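Local coordinates for protein acyl-coenzyme A oxidase acox-1.1 (Caenorhabditis elegans, PDB 5K3H) that catalyses the FAD-dependent, oxygen-consuming desaturation of acyl-CoA thioesters, the first step of peroxisomal beta-oxidation, and works as a dimer that also binds ATP, at residues Lys391-His396 with Leu541-Ala546. Numbering follows the deposited sequence.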
ATOM      1  N   LYS B 391     -15.947 -10.000  -0.742  1.00 27.47           N
ATOM      2  CA  LYS B 391     -15.528  -8.602  -0.746  1.00 30.30           C
ATOM      3  C   LYS B 391     -14.262  -8.387   0.082  1.00 28.41           C
ATOM      4  O   LYS B 391     -13.316  -7.727  -0.367  1.00 29.25           O
ATOM      5  CB  LYS B 391     -16.654  -7.713  -0.227  1.00 36.14           C
ATOM      6  CG  LYS B 391     -17.707  -7.363  -1.250  1.00 44.16           C
ATOM      7  CD  LYS B 391     -18.836  -6.574  -0.567  1.00 50.47           C
ATOM      8  CE  LYS B 391     -20.142  -6.607  -1.368  1.00 53.51           C
ATOM      9  NZ  LYS B 391     -21.242  -7.298  -0.608  1.00 57.18           N
ATOM     10  N   SER B 392     -14.220  -8.944   1.290  1.00 29.78           N
ATOM     11  CA  SER B 392     -13.070  -8.717   2.161  1.00 29.22           C
ATOM     12  C   SER B 392     -11.798  -9.328   1.575  1.00 26.67           C
ATOM     13  O   SER B 392     -10.753  -8.666   1.506  1.00 26.65           O
ATOM     14  CB  SER B 392     -13.354  -9.274   3.553  1.00 30.98           C
ATOM     15  OG  SER B 392     -12.214  -9.157   4.383  1.00 31.84           O
ATOM     16  N   VAL B 393     -11.859 -10.599   1.162  1.00 24.98           N
ATOM     17  CA  VAL B 393     -10.655 -11.303   0.719  1.00 23.81           C
ATOM     18  C   VAL B 393     -10.204 -10.792  -0.649  1.00 23.70           C
ATOM     19  O   VAL B 393      -9.004 -10.620  -0.903  1.00 22.79           O
ATOM     20  CB  VAL B 393     -10.894 -12.828   0.708  1.00 23.26           C
ATOM     21  CG1 VAL B 393      -9.733 -13.572   0.007  1.00 22.89           C
ATOM     22  CG2 VAL B 393     -11.113 -13.337   2.104  1.00 23.06           C
ATOM     23  N   VAL B 394     -11.144 -10.594  -1.571  1.00 21.17           N
ATOM     24  CA  VAL B 394     -10.756 -10.131  -2.898  1.00 21.57           C
ATOM     25  C   VAL B 394     -10.127  -8.739  -2.817  1.00 22.36           C
ATOM     26  O   VAL B 394      -9.137  -8.444  -3.501  1.00 24.57           O
ATOM     27  CB  VAL B 394     -11.973 -10.149  -3.842  1.00 22.03           C
ATOM     28  CG1 VAL B 394     -11.655  -9.422  -5.143  1.00 22.62           C
ATOM     29  CG2 VAL B 394     -12.470 -11.593  -4.089  1.00 21.45           C
ATOM     30  N   THR B 395     -10.678  -7.859  -1.984  1.00 20.43           N
ATOM     31  CA  THR B 395     -10.112  -6.519  -1.883  1.00 20.55           C
ATOM     32  C   THR B 395      -8.717  -6.541  -1.281  1.00 20.96           C
ATOM     33  O   THR B 395      -7.829  -5.808  -1.729  1.00 20.44           O
ATOM     34  CB  THR B 395     -11.038  -5.627  -1.070  1.00 20.12           C
ATOM     35  OG1 THR B 395     -12.303  -5.556  -1.747  1.00 20.16           O
ATOM     36  CG2 THR B 395     -10.430  -4.223  -0.900  1.00 19.93           C
ATOM     37  N   HIS B 396      -8.515  -7.363  -0.256  1.00 20.26           N
ATOM     38  CA  HIS B 396      -7.202  -7.470   0.372  1.00 22.89           C
ATOM     39  C   HIS B 396      -6.198  -8.103  -0.570  1.00 19.71           C
ATOM     40  O   HIS B 396      -5.101  -7.575  -0.751  1.00 19.83           O
ATOM     41  CB  HIS B 396      -7.299  -8.271   1.668  1.00 28.18           C
ATOM     42  CG  HIS B 396      -5.967  -8.647   2.244  1.00 37.64           C
ATOM     43  ND1 HIS B 396      -5.215  -7.781   3.010  1.00 43.12           N
ATOM     44  CD2 HIS B 396      -5.247  -9.793   2.152  1.00 43.06           C
ATOM     45  CE1 HIS B 396      -4.088  -8.372   3.359  1.00 45.53           C
ATOM     46  NE2 HIS B 396      -4.082  -9.592   2.849  1.00 47.84           N
ATOM     47  N   LEU B 541     -11.253 -21.117  -0.508  1.00 19.26           N
ATOM     48  CA  LEU B 541     -11.649 -22.405  -1.074  1.00 19.69           C
ATOM     49  C   LEU B 541     -12.684 -22.234  -2.184  1.00 20.08           C
ATOM     50  O   LEU B 541     -12.590 -22.879  -3.237  1.00 19.66           O
ATOM     51  CB  LEU B 541     -12.180 -23.320   0.028  1.00 19.99           C
ATOM     52  CG  LEU B 541     -13.062 -24.489  -0.424  1.00 20.06           C
ATOM     53  CD1 LEU B 541     -12.246 -25.510  -1.235  1.00 20.19           C
ATOM     54  CD2 LEU B 541     -13.709 -25.133   0.796  1.00 20.35           C
ATOM     55  N   PHE B 542     -13.683 -21.365  -1.965  1.00 20.62           N
ATOM     56  CA  PHE B 542     -14.682 -21.085  -2.998  1.00 22.25           C
ATOM     57  C   PHE B 542     -14.035 -20.570  -4.274  1.00 22.08           C
ATOM     58  O   PHE B 542     -14.401 -20.981  -5.376  1.00 23.37           O
ATOM     59  CB  PHE B 542     -15.705 -20.060  -2.521  1.00 23.82           C
ATOM     60  CG  PHE B 542     -16.712 -19.707  -3.587  1.00 25.74           C
ATOM     61  CD1 PHE B 542     -17.803 -20.531  -3.824  1.00 26.76           C
ATOM     62  CD2 PHE B 542     -16.535 -18.588  -4.392  1.00 27.11           C
ATOM     63  CE1 PHE B 542     -18.718 -20.220  -4.806  1.00 26.87           C
ATOM     64  CE2 PHE B 542     -17.452 -18.272  -5.388  1.00 26.94           C
ATOM     65  CZ  PHE B 542     -18.544 -19.083  -5.593  1.00 27.23           C
ATOM     66  N   ILE B 543     -13.090 -19.639  -4.141  1.00 19.86           N
ATOM     67  CA  ILE B 543     -12.463 -19.042  -5.315  1.00 20.42           C
ATOM     68  C   ILE B 543     -11.738 -20.103  -6.143  1.00 20.58           C
ATOM     69  O   ILE B 543     -11.874 -20.151  -7.371  1.00 20.07           O
ATOM     70  CB  ILE B 543     -11.517 -17.906  -4.870  1.00 20.09           C
ATOM     71  CG1 ILE B 543     -12.319 -16.749  -4.260  1.00 20.54           C
ATOM     72  CG2 ILE B 543     -10.668 -17.412  -6.042  1.00 20.25           C
ATOM     73  CD1 ILE B 543     -11.503 -15.798  -3.413  1.00 20.49           C
ATOM     74  N   VAL B 544     -10.988 -20.994  -5.485  1.00 19.83           N
ATOM     75  CA  VAL B 544     -10.323 -22.096  -6.184  1.00 20.11           C
ATOM     76  C   VAL B 544     -11.339 -22.977  -6.911  1.00 21.59           C
ATOM     77  O   VAL B 544     -11.112 -23.397  -8.051  1.00 24.68           O
ATOM     78  CB  VAL B 544      -9.472 -22.927  -5.205  1.00 19.53           C
ATOM     79  CG1 VAL B 544      -8.944 -24.170  -5.912  1.00 18.93           C
ATOM     80  CG2 VAL B 544      -8.360 -22.090  -4.597  1.00 19.08           C
ATOM     81  N   GLU B 545     -12.444 -23.328  -6.242  1.00 22.96           N
ATOM     82  CA  GLU B 545     -13.414 -24.230  -6.872  1.00 23.56           C
ATOM     83  C   GLU B 545     -14.087 -23.580  -8.080  1.00 22.07           C
ATOM     84  O   GLU B 545     -14.369 -24.258  -9.079  1.00 21.80           O
ATOM     85  CB  GLU B 545     -14.473 -24.682  -5.863  1.00 24.10           C
ATOM     86  CG  GLU B 545     -13.953 -25.591  -4.763  1.00 25.64           C
ATOM     87  CD  GLU B 545     -15.064 -26.313  -4.009  1.00 26.86           C
ATOM     88  OE1 GLU B 545     -15.722 -27.202  -4.590  1.00 28.08           O
ATOM     89  OE2 GLU B 545     -15.279 -26.003  -2.822  1.00 31.81           O
ATOM     90  N   ALA B 546     -14.388 -22.274  -8.006  1.00 23.19           N
ATOM     91  CA  ALA B 546     -14.981 -21.610  -9.164  1.00 23.36           C
ATOM     92  C   ALA B 546     -13.994 -21.541 -10.327  1.00 23.21           C
ATOM     93  O   ALA B 546     -14.366 -21.767 -11.485  1.00 24.18           O
ATOM     94  CB  ALA B 546     -15.453 -20.212  -8.776  1.00 23.56           C
TER
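On the helix that presents Val393 and Val394 to Ile543, the carbonyl oxygen of Lys391 is held twice: by the amide of Thr395, in the usual helical bond, and by the Thr395 hydroxyl, with OG1 2.8 Å from Lys391 O. A chi1 of -61° swings that hydroxyl back over the preceding turn. It meets the carbonyl somewhat out of its plane, at a C=O...OG1 angle of 152°. Between the two helices the contact is purely apolar and slim, burying 73 Å² in all. One methyl does the touching: Ile543 CD1, carried outward by an extended chi2 of 162°, faces a methyl from each of two neighbouring valines. Ile543 CD1 lies 4.4 Å from Val393 CG1 and just as far from Val394 CG2, while the nearest CA atoms, those of Val394 and Ile543, are 9.4 Å apart. In the acyl-CoA oxidase fold this joins helix 382-408 of the C-alpha1 domain to helix 520-553 of the C-terminal helical region. Helix 338-367 packs against both partners, with Phe354 touching Val394 and Ala353 touching Ile543. Val393 also touches Arg536, one of the ATP-binding residues on helix 520-553, and Ser392 and His396, one turn apart on the valines' own helix, belong to the same nucleotide site, which is shared between the dimer partners.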